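Local coordinates for PTS-dependent dihydroxyacetone kinase operon regulatory protein (Escherichia coli, PDB 4LRZ) that activates transcription of the dhaKLM operon from a sigma-70 promoter and represses its own expression, this chain being its probable sensor part with GAF and PAS domains, at residues F[51-56]-F[75-80]; F[58-63]-F[179-184]; F[66-71]-F[172-177]; F[116-121]-F[160-165]; F[226-231]-F[236-241]. All coordinates share one frame; numbering follows the deposited sequence.

Overall arrangement
Contacts 1 to 4 lie in the GAF domain and are buried; contact 5, the surface contact, lies in the PAS domain, its centre about 45 Å from those of contacts 1 and 2. Helix 51-66 takes part in contacts 1 and 2, helix 174-211 in contacts 2 and 3, and strands 74-79 and 157-166, neighbours in one sheet, link contacts 1 and 4. Chemistry follows place: aliphatic groups and a methionine fill contact 1, contact 2 adds a water at the edge, contact 3 sets a salt bridge beside a methionine, contact 4 combines leucine packing with a bridging water, and contact 5 is loose aliphatic packing beside an Asx turn. Contacts 2, 3 and 5 reach the second subunit.

Contact 1 of 5, residues F[51-56]-F[75-80]; sequences KAMLTL and LFILDE
Ile-77 meets the helix through two separate branches, CD1 against Leu-54 and CG2 against Met-53. CD1, ending the longer arm, is 4.2 Å from CD2 of Leu-54, the two side chains crossing at a slant, while the short branch CG2 lies 4.2 Å from SD of Met-53. A beta-branched residue suits this strand position because it offers methyl groups to two helix residues at once. Met-53 extends from the helix with CG anti to its backbone N (chi1 168°), and a chi3 of 40° folds CE back toward its own backbone, leaving SD as the atom that faces Ile-77. Leu-54 starts out across the line to the strand, yet CD2 still gets to Ile-77. Contact is by apolar packing without a hydrogen bond between the segments. Their axes run nearly antiparallel (171°) and 9.8 Å apart, a normal spacing for a helix packed on a sheet. In this GAF domain, helix 51-66 thus lies along strand 74-79. Around them, Met-53 also touches Leu-85 of strand 84-89 and Leu-189 of helix 174-211, whereas Ile-77 packs on Leu-61 further along its own partner helix and on Ile-161 of strand 157-166.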
# COMPACT_ATOMS: atom_id res chain seq x y z
N LYS F 51 -12.65 11.19 -7.25
CA LYS F 51 -12.65 9.96 -8.01
C LYS F 51 -11.73 8.89 -7.39
O LYS F 51 -12.18 7.78 -7.11
CB LYS F 51 -12.23 10.26 -9.46
CG LYS F 51 -12.44 9.08 -10.46
CD LYS F 51 -11.37 9.10 -11.64
CE LYS F 51 -11.87 9.74 -12.94
NZ LYS F 51 -12.80 8.87 -13.76
N ALA F 52 -10.47 9.25 -7.14
CA ALA F 52 -9.50 8.31 -6.66
C ALA F 52 -9.97 7.65 -5.36
O ALA F 52 -10.06 6.43 -5.28
CB ALA F 52 -8.11 8.95 -6.54
N MET F 53 -10.30 8.45 -4.35
CA MET F 53 -10.80 7.89 -3.09
C MET F 53 -12.16 7.19 -3.30
O MET F 53 -12.46 6.19 -2.64
CB MET F 53 -10.87 8.98 -2.00
CG MET F 53 -11.65 8.60 -0.70
SD MET F 53 -13.02 9.76 -0.21
CE MET F 53 -13.66 10.07 -1.85
N LEU F 54 -12.98 7.69 -4.20
CA LEU F 54 -14.33 7.17 -4.38
C LEU F 54 -14.37 5.77 -4.90
O LEU F 54 -15.08 4.91 -4.38
CB LEU F 54 -15.14 8.00 -5.41
CG LEU F 54 -16.27 8.83 -4.85
CD1 LEU F 54 -17.06 9.48 -5.96
CD2 LEU F 54 -17.16 8.01 -3.90
N THR F 55 -13.63 5.55 -5.97
CA THR F 55 -13.73 4.28 -6.64
C THR F 55 -13.20 3.21 -5.69
O THR F 55 -13.77 2.12 -5.63
CB THR F 55 -13.01 4.26 -7.99
OG1 THR F 55 -11.62 4.20 -7.76
CG2 THR F 55 -13.34 5.50 -8.77
N LEU F 56 -12.19 3.55 -4.90
CA LEU F 56 -11.60 2.62 -3.93
C LEU F 56 -12.59 2.39 -2.80
O LEU F 56 -12.88 1.25 -2.40
CB LEU F 56 -10.30 3.18 -3.40
CG LEU F 56 -9.10 3.34 -4.34
CD1 LEU F 56 -7.95 3.87 -3.52
CD2 LEU F 56 -8.67 1.97 -4.93
N LEU F 75 -24.37 2.34 4.36
CA LEU F 75 -22.98 2.74 4.41
C LEU F 75 -22.84 3.99 3.52
O LEU F 75 -23.46 4.05 2.43
CB LEU F 75 -22.11 1.58 3.93
CG LEU F 75 -22.13 0.29 4.77
CD1 LEU F 75 -21.74 -0.97 3.95
CD2 LEU F 75 -21.20 0.41 5.96
N PHE F 76 -22.03 4.95 3.97
CA PHE F 76 -21.83 6.21 3.27
C PHE F 76 -20.33 6.46 3.05
O PHE F 76 -19.53 6.20 3.93
CB PHE F 76 -22.30 7.38 4.17
CG PHE F 76 -23.82 7.51 4.36
CD1 PHE F 76 -24.74 6.83 3.58
CD2 PHE F 76 -24.31 8.45 5.31
CE1 PHE F 76 -26.13 7.03 3.76
CE2 PHE F 76 -25.69 8.68 5.49
CZ PHE F 76 -26.60 7.95 4.71
N ILE F 77 -19.97 7.02 1.90
CA ILE F 77 -18.68 7.71 1.78
C ILE F 77 -18.95 9.24 1.77
O ILE F 77 -19.80 9.68 1.03
CB ILE F 77 -17.95 7.40 0.46
CG1 ILE F 77 -18.44 6.11 -0.12
CG2 ILE F 77 -16.41 7.43 0.69
CD1 ILE F 77 -17.27 5.22 -0.80
N LEU F 78 -18.22 10.02 2.57
CA LEU F 78 -18.35 11.47 2.53
C LEU F 78 -16.98 12.08 2.17
O LEU F 78 -15.94 11.50 2.55
CB LEU F 78 -18.85 12.05 3.86
CG LEU F 78 -20.19 11.52 4.44
CD1 LEU F 78 -19.93 10.33 5.37
CD2 LEU F 78 -20.90 12.58 5.22
N ASP F 79 -16.99 13.24 1.50
CA ASP F 79 -15.72 13.94 1.19
C ASP F 79 -15.21 14.69 2.41
O ASP F 79 -15.84 14.63 3.46
CB ASP F 79 -15.82 14.81 -0.06
CG ASP F 79 -16.50 16.11 0.18
OD1 ASP F 79 -17.00 16.38 1.30
OD2 ASP F 79 -16.50 16.94 -0.75
N GLU F 80 -14.09 15.42 2.30
CA GLU F 80 -13.60 16.11 3.48
C GLU F 80 -14.55 17.19 4.02
O GLU F 80 -14.31 17.66 5.12
CB GLU F 80 -12.19 16.73 3.37
CG GLU F 80 -11.51 17.29 2.07
CD GLU F 80 -12.33 17.42 0.80
OE1 GLU F 80 -12.56 18.55 0.36
OE2 GLU F 80 -12.69 16.39 0.20

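Contact 2 of 5, residues F[58-63]-F[179-184]; sequences QAALED and LAIARE
Apolar packing converges on Ile-181, whose CG2 methyl touches two residues of the opposing helix, Ala-60 and Leu-61. It lies 3.7 Å from CD1 of Leu-61 and 4.2 Å from CB of Ala-60. Chi1 of -69° sets that methyl anti to the backbone N and turns the longer CG1 arm beside the N, which presents the short branch to Ala-60 and Leu-61. Leu-61 comes to it across the isoleucine rather than end to end. Ala-60 points at the partner helix with a single methyl, a small residue that lets the bulkier isoleucine close over it; here the CA atoms of Ala-60 and Ile-181 are 7.0 Å apart.

The two helices run in roughly opposite directions, at 151°, with axes 10.4 Å apart. Both belong to the GAF domain and lie on the same side of its central antiparallel sheet, where Leu-61, Ile-181 and Ala-182 all rest on Ile-161 of strand 157-166. The longer helix, 174-211, carries on past this domain toward the PAS part of the chain.

Polar interaction between the segments passes through a water. It donates to OE2 of Glu-184 at 2.9 Å and makes a weak bond to the backbone O of Ala-60 at 3.5 Å. Glutamate suits this place, since its two methylenes carry the carboxylate across toward the partner helix, where OE2 holds the water. Charged residues on the flanks pair with the second subunit: Arg-183 forms a salt bridge with Asp-63 of that subunit, and Asp-63 does the same with its Arg-183.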
# COMPACT_ATOMS: atom_id res chain seq x y z
N GLN F 58 -15.90 2.74 -2.87
CA GLN F 58 -17.16 2.11 -3.32
C GLN F 58 -16.99 0.57 -3.44
O GLN F 58 -17.89 -0.19 -3.08
CB GLN F 58 -17.64 2.71 -4.65
CG GLN F 58 -18.28 4.12 -4.55
CD GLN F 58 -18.63 4.78 -5.91
OE1 GLN F 58 -19.64 5.46 -6.03
NE2 GLN F 58 -17.78 4.60 -6.92
N ALA F 59 -15.82 0.13 -3.93
CA ALA F 59 -15.51 -1.32 -4.01
C ALA F 59 -15.49 -1.95 -2.61
O ALA F 59 -16.07 -3.04 -2.39
CB ALA F 59 -14.17 -1.56 -4.75
N ALA F 60 -14.83 -1.24 -1.69
CA ALA F 60 -14.66 -1.67 -0.31
C ALA F 60 -16.00 -1.77 0.44
O ALA F 60 -16.25 -2.70 1.26
CB ALA F 60 -13.74 -0.69 0.39
N LEU F 61 -16.86 -0.80 0.14
CA LEU F 61 -18.18 -0.71 0.73
C LEU F 61 -19.15 -1.74 0.19
O LEU F 61 -19.93 -2.30 0.96
CB LEU F 61 -18.73 0.73 0.61
CG LEU F 61 -18.68 1.51 1.91
CD1 LEU F 61 -17.39 1.38 2.63
CD2 LEU F 61 -19.03 3.03 1.75
N GLU F 62 -19.19 -1.91 -1.12
CA GLU F 62 -19.88 -3.08 -1.72
C GLU F 62 -19.52 -4.40 -1.05
O GLU F 62 -20.41 -5.17 -0.73
CB GLU F 62 -19.63 -3.21 -3.24
CG GLU F 62 -20.31 -2.05 -3.97
CD GLU F 62 -19.69 -1.73 -5.31
OE1 GLU F 62 -20.06 -0.66 -5.89
OE2 GLU F 62 -18.86 -2.55 -5.79
N ASP F 63 -18.22 -4.63 -0.86
CA ASP F 63 -17.76 -5.83 -0.19
C ASP F 63 -18.22 -5.89 1.28
O ASP F 63 -18.56 -6.97 1.77
CB ASP F 63 -16.23 -5.95 -0.29
CG ASP F 63 -15.74 -6.22 -1.75
OD1 ASP F 63 -14.53 -6.47 -1.94
OD2 ASP F 63 -16.55 -6.18 -2.72
N LEU F 179 -13.62 1.94 10.92
CA LEU F 179 -12.20 2.19 11.08
C LEU F 179 -11.29 1.36 10.15
O LEU F 179 -10.39 1.87 9.45
CB LEU F 179 -11.82 1.99 12.55
CG LEU F 179 -10.37 1.99 13.01
CD1 LEU F 179 -9.81 3.37 13.08
CD2 LEU F 179 -10.28 1.35 14.33
N ALA F 180 -11.54 0.07 10.11
CA ALA F 180 -10.72 -0.80 9.30
C ALA F 180 -10.88 -0.49 7.81
O ALA F 180 -9.90 -0.57 7.05
CB ALA F 180 -11.10 -2.24 9.60
N ILE F 181 -12.11 -0.17 7.38
CA ILE F 181 -12.37 0.22 5.99
C ILE F 181 -11.75 1.58 5.67
O ILE F 181 -11.10 1.72 4.65
CB ILE F 181 -13.84 0.20 5.64
CG1 ILE F 181 -14.36 -1.23 5.63
CG2 ILE F 181 -14.10 0.82 4.29
CD1 ILE F 181 -15.87 -1.29 5.64
N ALA F 182 -11.86 2.55 6.57
CA ALA F 182 -11.15 3.85 6.33
C ALA F 182 -9.68 3.64 6.22
O ALA F 182 -9.04 4.19 5.34
CB ALA F 182 -11.46 4.98 7.41
N ARG F 183 -9.11 2.86 7.12
CA ARG F 183 -7.67 2.58 6.98
C ARG F 183 -7.25 1.82 5.73
O ARG F 183 -6.16 2.06 5.18
CB ARG F 183 -7.09 2.00 8.24
CG ARG F 183 -6.41 3.16 9.00
CD ARG F 183 -6.82 3.26 10.47
NE ARG F 183 -6.25 2.17 11.25
CZ ARG F 183 -5.96 2.24 12.55
NH1 ARG F 183 -6.17 3.37 13.25
NH2 ARG F 183 -5.47 1.18 13.16
N GLU F 184 -8.12 0.93 5.25
CA GLU F 184 -7.85 0.19 4.04
C GLU F 184 -7.87 1.11 2.83
O GLU F 184 -6.94 1.08 2.05
CB GLU F 184 -8.85 -0.97 3.90
CG GLU F 184 -9.19 -1.36 2.47
CD GLU F 184 -9.95 -2.70 2.36
OE1 GLU F 184 -9.51 -3.51 1.51
OE2 GLU F 184 -10.97 -2.94 3.08
O HOH W 1 -13.62 -4.17 2.98

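Contact 3 of 5, residues F[66-71]-F[172-177]; sequences EYMAPR and AADLPL
Arg-71 grips the carboxylate of Asp-174 end-on, one terminal nitrogen to each oxygen, in a bidentate salt bridge. The bond from NH2 to OD2 is 2.8 Å long and almost straight (174°), with OD2 in the guanidinium plane and approached on its syn side. The other, from NH1 to OD1, is equally short at 2.8 Å but more bent at 147°, in keeping with the 33° between the two flat groups and with NH1 arriving from above the carboxylate plane. With CG of Arg-71 anti to its backbone N, the long chain spans the distance from its loop to the start of the helix. Asp-174 OD1 also bonds to OG1 of Thr-171, which helps set the carboxylate's rotation.

This pairing joins the loop after helix 51-66 to the beginning of helix 174-211 in the GAF domain, and it lies against Leu-163 and Cys-165 of strand 157-166. Nearby, Met-68 and Leu-177 meet tip to tip, CE to CD2 at 3.7 Å; unbranched and flexible, methionine can carry its methyl across to the leucine, and CE also lies at the edge of the Arg-71 guanidinium.

Away from this close packing the loop is more open. Ala-69 and Pro-70, joined by a cis peptide bond, are exposed and face solvent, and Tyr-67 is partly so while packing on Leu-179 of the second subunit. Met-68, by contrast, is buried and touches Ala-173 of that subunit.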
# COMPACT_ATOMS: atom_id res chain seq x y z
N GLU F 66 -21.93 -6.94 1.17
CA GLU F 66 -22.08 -8.33 0.76
C GLU F 66 -21.95 -9.33 1.92
O GLU F 66 -22.77 -10.20 2.03
CB GLU F 66 -21.05 -8.68 -0.33
CG GLU F 66 -21.28 -10.09 -0.91
CD GLU F 66 -20.10 -10.65 -1.71
OE1 GLU F 66 -20.12 -11.89 -1.98
OE2 GLU F 66 -19.18 -9.87 -2.08
N TYR F 67 -20.92 -9.19 2.77
CA TYR F 67 -20.71 -10.12 3.89
C TYR F 67 -21.50 -9.81 5.16
O TYR F 67 -21.41 -10.55 6.14
CB TYR F 67 -19.22 -10.27 4.21
CG TYR F 67 -18.52 -10.96 3.10
CD1 TYR F 67 -18.45 -12.35 3.04
CD2 TYR F 67 -18.01 -10.22 2.04
CE1 TYR F 67 -17.84 -12.97 1.99
CE2 TYR F 67 -17.39 -10.83 1.00
CZ TYR F 67 -17.31 -12.20 0.97
OH TYR F 67 -16.69 -12.76 -0.10
N MET F 68 -22.32 -8.75 5.08
CA MET F 68 -23.17 -8.31 6.16
C MET F 68 -24.68 -8.49 5.90
O MET F 68 -25.45 -8.64 6.86
CB MET F 68 -22.92 -6.81 6.38
CG MET F 68 -23.17 -6.37 7.78
SD MET F 68 -22.60 -4.70 7.93
CE MET F 68 -21.85 -4.87 9.50
N ALA F 69 -25.11 -8.38 4.64
CA ALA F 69 -26.52 -8.55 4.29
C ALA F 69 -27.00 -9.94 4.75
O ALA F 69 -26.28 -10.94 4.52
CB ALA F 69 -26.71 -8.38 2.76
N PRO F 70 -28.21 -10.05 5.37
CA PRO F 70 -29.29 -9.09 5.64
C PRO F 70 -29.13 -8.36 6.98
O PRO F 70 -28.72 -8.97 7.98
CB PRO F 70 -30.54 -9.96 5.70
CG PRO F 70 -30.02 -11.41 6.02
CD PRO F 70 -28.50 -11.38 5.97
N ARG F 71 -29.46 -7.07 6.96
CA ARG F 71 -29.22 -6.17 8.06
C ARG F 71 -29.85 -4.81 7.69
O ARG F 71 -29.75 -4.38 6.55
CB ARG F 71 -27.72 -6.03 8.28
CG ARG F 71 -27.34 -4.79 8.99
CD ARG F 71 -26.07 -4.87 9.82
NE ARG F 71 -26.27 -4.01 11.00
CZ ARG F 71 -25.32 -3.35 11.65
NH1 ARG F 71 -24.04 -3.41 11.25
NH2 ARG F 71 -25.66 -2.64 12.70
N ALA F 172 -21.59 -4.01 18.29
CA ALA F 172 -20.28 -3.64 18.79
C ALA F 172 -19.16 -3.66 17.71
O ALA F 172 -18.08 -3.08 17.89
CB ALA F 172 -19.91 -4.56 19.99
N ALA F 173 -19.41 -4.34 16.60
CA ALA F 173 -18.45 -4.41 15.51
C ALA F 173 -18.57 -3.30 14.45
O ALA F 173 -17.74 -3.22 13.55
CB ALA F 173 -18.52 -5.81 14.83
N ASP F 174 -19.61 -2.47 14.56
CA ASP F 174 -19.87 -1.40 13.61
C ASP F 174 -18.75 -0.36 13.53
O ASP F 174 -18.28 -0.00 12.44
CB ASP F 174 -21.21 -0.74 13.92
CG ASP F 174 -22.41 -1.71 13.72
OD1 ASP F 174 -22.19 -2.86 13.28
OD2 ASP F 174 -23.57 -1.33 14.01
N LEU F 175 -18.30 0.10 14.68
CA LEU F 175 -17.26 1.12 14.71
C LEU F 175 -15.89 0.63 14.17
O LEU F 175 -15.34 1.20 13.21
CB LEU F 175 -17.16 1.69 16.12
CG LEU F 175 -16.30 2.94 16.33
CD1 LEU F 175 -16.72 4.08 15.40
CD2 LEU F 175 -16.41 3.40 17.79
N PRO F 176 -15.35 -0.47 14.76
CA PRO F 176 -14.08 -1.00 14.21
C PRO F 176 -14.17 -1.34 12.73
O PRO F 176 -13.18 -1.26 12.04
CB PRO F 176 -13.79 -2.21 15.11
CG PRO F 176 -15.06 -2.61 15.67
CD PRO F 176 -15.87 -1.31 15.85
N LEU F 177 -15.36 -1.65 12.23
CA LEU F 177 -15.53 -1.90 10.81
C LEU F 177 -15.31 -0.67 9.94
O LEU F 177 -14.63 -0.74 8.91
CB LEU F 177 -16.90 -2.52 10.53
CG LEU F 177 -17.22 -2.76 9.04
CD1 LEU F 177 -16.37 -3.87 8.39
CD2 LEU F 177 -18.68 -3.09 8.86

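Contact 4 of 5, residues F[116-121]-F[160-165]; sequences CALSLA and TIALAC
A chi1 of -68° sets CG of Leu-118 anti to its carbonyl carbon and beside the backbone N; chi2 of -174° then sends CD1 straight on, anti to CA, and leaves CD2 as the branch turned to Ala-162. In this way the leucine reaches the strand although its first bond leads away from it. The methyl CD2 ends 3.5 Å from CB of Ala-162, a close apolar contact. Alanine suits the strand here because its one short methyl faces the helix and lets the backbones approach: the CA atoms of Leu-118 and Ala-162 are 6.6 Å apart.

Thr-160, two residues earlier on the same strand, also turns to the helix. Its CG2 lies 4.2 Å from the backbone O of Leu-118, while OG1 is hydrogen-bonded to a water at 2.8 Å. That water donates to O of Leu-118 at 2.9 Å and, weakly, to O of Ser-119.

The contact places helix 117-124 against strand 157-166 of the GAF-domain sheet. Helix 174-211 covers the other face, where Ile-161 and Leu-163 point. Leu-118 further touches Phe-76, Phe-102 and Cys-108. Threonine thus suits its buried place twice over: its methyl packs on the helix, and its hydroxyl binds a water that satisfies the carbonyl of Leu-118.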
# COMPACT_ATOMS: atom_id res chain seq x y z
N CYS F 116 -23.13 14.58 15.50
CA CYS F 116 -23.31 13.34 14.78
C CYS F 116 -21.95 12.84 14.32
O CYS F 116 -21.12 13.61 13.83
CB CYS F 116 -24.22 13.56 13.55
SG CYS F 116 -24.71 12.02 12.76
N ALA F 117 -21.73 11.53 14.44
CA ALA F 117 -20.50 10.91 13.98
C ALA F 117 -20.11 11.36 12.54
O ALA F 117 -18.92 11.56 12.23
CB ALA F 117 -20.65 9.38 14.07
N LEU F 118 -21.11 11.51 11.68
CA LEU F 118 -20.89 11.91 10.28
C LEU F 118 -19.94 13.10 10.19
O LEU F 118 -19.11 13.18 9.25
CB LEU F 118 -22.21 12.29 9.61
CG LEU F 118 -23.22 11.20 9.38
CD1 LEU F 118 -24.40 11.68 8.58
CD2 LEU F 118 -22.52 10.03 8.61
N SER F 119 -20.04 14.05 11.15
CA SER F 119 -19.05 15.16 11.20
C SER F 119 -18.03 15.03 12.30
O SER F 119 -16.90 15.44 12.15
CB SER F 119 -19.74 16.55 11.33
OG SER F 119 -20.51 16.67 12.52
N LEU F 120 -18.43 14.49 13.44
CA LEU F 120 -17.55 14.53 14.61
C LEU F 120 -16.28 13.71 14.36
O LEU F 120 -15.23 13.95 14.98
CB LEU F 120 -18.28 13.97 15.79
CG LEU F 120 -18.28 14.72 17.10
CD1 LEU F 120 -18.58 13.68 18.20
CD2 LEU F 120 -17.01 15.58 17.37
N ALA F 121 -16.37 12.73 13.46
CA ALA F 121 -15.19 11.93 13.18
C ALA F 121 -14.06 12.78 12.61
O ALA F 121 -12.93 12.68 13.08
CB ALA F 121 -15.52 10.74 12.26
N THR F 160 -14.61 10.45 4.81
CA THR F 160 -15.12 9.77 6.03
C THR F 160 -15.92 8.55 5.60
O THR F 160 -16.65 8.59 4.62
CB THR F 160 -16.09 10.70 6.84
OG1 THR F 160 -15.36 11.80 7.37
CG2 THR F 160 -16.74 9.92 8.00
N ILE F 161 -15.80 7.46 6.37
CA ILE F 161 -16.58 6.25 6.10
C ILE F 161 -17.56 6.15 7.23
O ILE F 161 -17.16 6.19 8.39
CB ILE F 161 -15.72 4.93 6.09
CG1 ILE F 161 -14.61 5.00 5.03
CG2 ILE F 161 -16.59 3.65 5.83
CD1 ILE F 161 -15.10 5.01 3.56
N ALA F 162 -18.82 5.98 6.91
CA ALA F 162 -19.82 5.85 7.94
C ALA F 162 -20.81 4.71 7.67
O ALA F 162 -21.04 4.30 6.51
CB ALA F 162 -20.60 7.20 8.10
N LEU F 163 -21.40 4.26 8.78
CA LEU F 163 -22.40 3.24 8.84
C LEU F 163 -23.57 3.78 9.68
O LEU F 163 -23.38 4.16 10.83
CB LEU F 163 -21.80 2.01 9.51
CG LEU F 163 -22.64 0.75 9.74
CD1 LEU F 163 -21.73 -0.49 9.67
CD2 LEU F 163 -23.42 0.79 11.05
N ALA F 164 -24.77 3.77 9.10
CA ALA F 164 -26.00 4.26 9.73
C ALA F 164 -26.94 3.08 9.95
O ALA F 164 -27.08 2.24 9.06
CB ALA F 164 -26.67 5.29 8.84
N CYS F 165 -27.58 3.03 11.12
CA CYS F 165 -28.56 1.99 11.43
C CYS F 165 -29.53 2.41 12.51
O CYS F 165 -29.17 3.22 13.37
CB CYS F 165 -27.89 0.66 11.82
SG CYS F 165 -27.09 0.57 13.44
O HOH W 2 -16.22 13.14 9.67

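Contact 5 of 5, residues F[226-231]-F[236-241]; sequences QFINAQ and LRLDAT
Strand 226-228 runs into Asn-229 at the N-cap of helix 230-235, and the chain leaves that helix at Leu-236 to return past the strand as an irregular loop. Across this strand-helix-loop turn of the chain Ile-228 meets Leu-238 and Ala-240. The Ile-228 side chain is extended, with CG1 anti to the backbone N (chi1 -176°), which carries CD1 outward to within 4.3 Å of CD1 of Leu-238. Its other branch, CG2, lies 4.3 Å from the backbone O of Ala-240. Isoleucine suits this strand end because its two branches serve two points of the loop, and leucine answers it with a terminal methyl.

The segments belong to the PAS domain, at the outermost strand of its antiparallel sheet. There Gln-226 and Phe-227 both face Ser-218 of the neighbouring strand in a classic beta bulge, a local irregularity just before Ile-228. Leu-236, which is buried, packs on Ile-217 of that same strand and on Leu-252.

Polar order in the loop comes from Asp-239. Its OD1 accepts from the backbone N of Thr-241 at 3.2 Å, nearly straight at 174°, which makes an Asx turn; the N-H comes from well above the carboxylate plane. Asp-239 and Ala-240 are exposed, whereas the methyls of Ile-228 and Leu-238 are partly sheltered between strand and loop.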
# COMPACT_ATOMS: atom_id res chain seq x y z
N GLN F 226 18.48 -6.28 -17.00
CA GLN F 226 17.45 -5.36 -16.53
C GLN F 226 17.34 -4.16 -17.44
O GLN F 226 16.23 -3.65 -17.62
CB GLN F 226 17.65 -4.90 -15.06
CG GLN F 226 17.59 -6.04 -14.07
CD GLN F 226 16.30 -6.82 -14.18
OE1 GLN F 226 16.29 -7.97 -14.67
NE2 GLN F 226 15.17 -6.19 -13.78
N PHE F 227 18.46 -3.68 -17.96
CA PHE F 227 18.46 -2.58 -18.90
C PHE F 227 19.68 -2.59 -19.79
O PHE F 227 20.75 -3.11 -19.41
CB PHE F 227 18.25 -1.19 -18.27
CG PHE F 227 19.12 -0.88 -17.05
CD1 PHE F 227 20.38 -0.29 -17.19
CD2 PHE F 227 18.60 -1.06 -15.75
CE1 PHE F 227 21.16 0.05 -16.05
CE2 PHE F 227 19.34 -0.76 -14.61
CZ PHE F 227 20.63 -0.19 -14.75
N ILE F 228 19.50 -2.03 -20.99
CA ILE F 228 20.56 -1.84 -21.97
C ILE F 228 20.19 -0.62 -22.81
O ILE F 228 19.04 -0.49 -23.24
CB ILE F 228 20.72 -3.11 -22.86
CG1 ILE F 228 21.89 -2.97 -23.81
CG2 ILE F 228 19.43 -3.43 -23.65
CD1 ILE F 228 22.21 -4.26 -24.57
N ASN F 229 21.13 0.29 -23.04
CA ASN F 229 20.79 1.47 -23.84
C ASN F 229 21.14 1.24 -25.31
O ASN F 229 21.80 0.26 -25.62
CB ASN F 229 21.33 2.80 -23.26
CG ASN F 229 22.86 2.90 -23.22
OD1 ASN F 229 23.38 3.91 -22.76
ND2 ASN F 229 23.58 1.86 -23.62
N ALA F 230 20.68 2.12 -26.19
CA ALA F 230 20.95 2.00 -27.63
C ALA F 230 22.43 1.78 -27.94
O ALA F 230 22.77 0.93 -28.75
CB ALA F 230 20.39 3.22 -28.41
N GLN F 231 23.28 2.54 -27.26
CA GLN F 231 24.72 2.55 -27.47
C GLN F 231 25.35 1.18 -27.20
O GLN F 231 26.21 0.72 -27.96
CB GLN F 231 25.38 3.63 -26.58
CG GLN F 231 24.81 5.08 -26.68
CD GLN F 231 23.50 5.34 -25.88
OE1 GLN F 231 22.43 4.77 -26.16
NE2 GLN F 231 23.59 6.25 -24.89
N LEU F 236 27.67 -4.21 -28.86
CA LEU F 236 27.70 -5.64 -28.54
C LEU F 236 26.78 -6.43 -29.45
O LEU F 236 26.51 -7.61 -29.19
CB LEU F 236 27.28 -5.87 -27.08
CG LEU F 236 28.18 -5.22 -26.03
CD1 LEU F 236 27.72 -5.64 -24.69
CD2 LEU F 236 29.64 -5.59 -26.25
N ARG F 237 26.34 -5.79 -30.53
CA ARG F 237 25.33 -6.33 -31.41
C ARG F 237 24.30 -7.26 -30.73
O ARG F 237 24.14 -8.44 -31.08
CB ARG F 237 25.98 -6.95 -32.64
CG ARG F 237 26.60 -5.90 -33.57
CD ARG F 237 27.13 -6.51 -34.84
NE ARG F 237 27.97 -7.67 -34.56
CZ ARG F 237 27.64 -8.94 -34.83
NH1 ARG F 237 26.46 -9.24 -35.39
NH2 ARG F 237 28.49 -9.91 -34.52
N LEU F 238 23.61 -6.71 -29.74
CA LEU F 238 22.46 -7.36 -29.13
C LEU F 238 21.17 -6.71 -29.60
O LEU F 238 21.15 -5.52 -29.95
CB LEU F 238 22.56 -7.35 -27.60
CG LEU F 238 23.52 -8.35 -26.94
CD1 LEU F 238 23.39 -8.29 -25.39
CD2 LEU F 238 23.31 -9.78 -27.46
N ASP F 239 20.10 -7.50 -29.63
CA ASP F 239 18.78 -6.98 -29.95
C ASP F 239 18.32 -5.98 -28.90
O ASP F 239 18.22 -6.28 -27.70
CB ASP F 239 17.73 -8.08 -30.09
CG ASP F 239 16.33 -7.51 -30.36
OD1 ASP F 239 16.19 -6.30 -30.63
OD2 ASP F 239 15.36 -8.28 -30.32
N ALA F 240 18.00 -4.79 -29.40
CA ALA F 240 17.70 -3.61 -28.60
C ALA F 240 16.47 -3.70 -27.67
O ALA F 240 16.41 -2.99 -26.67
CB ALA F 240 17.59 -2.36 -29.53
N THR F 241 15.50 -4.57 -28.03
CA THR F 241 14.25 -4.79 -27.30
C THR F 241 13.99 -6.24 -26.81
O THR F 241 13.20 -6.44 -25.88
CB THR F 241 12.96 -4.31 -28.08
OG1 THR F 241 12.57 -5.30 -29.04
CG2 THR F 241 13.14 -2.93 -28.76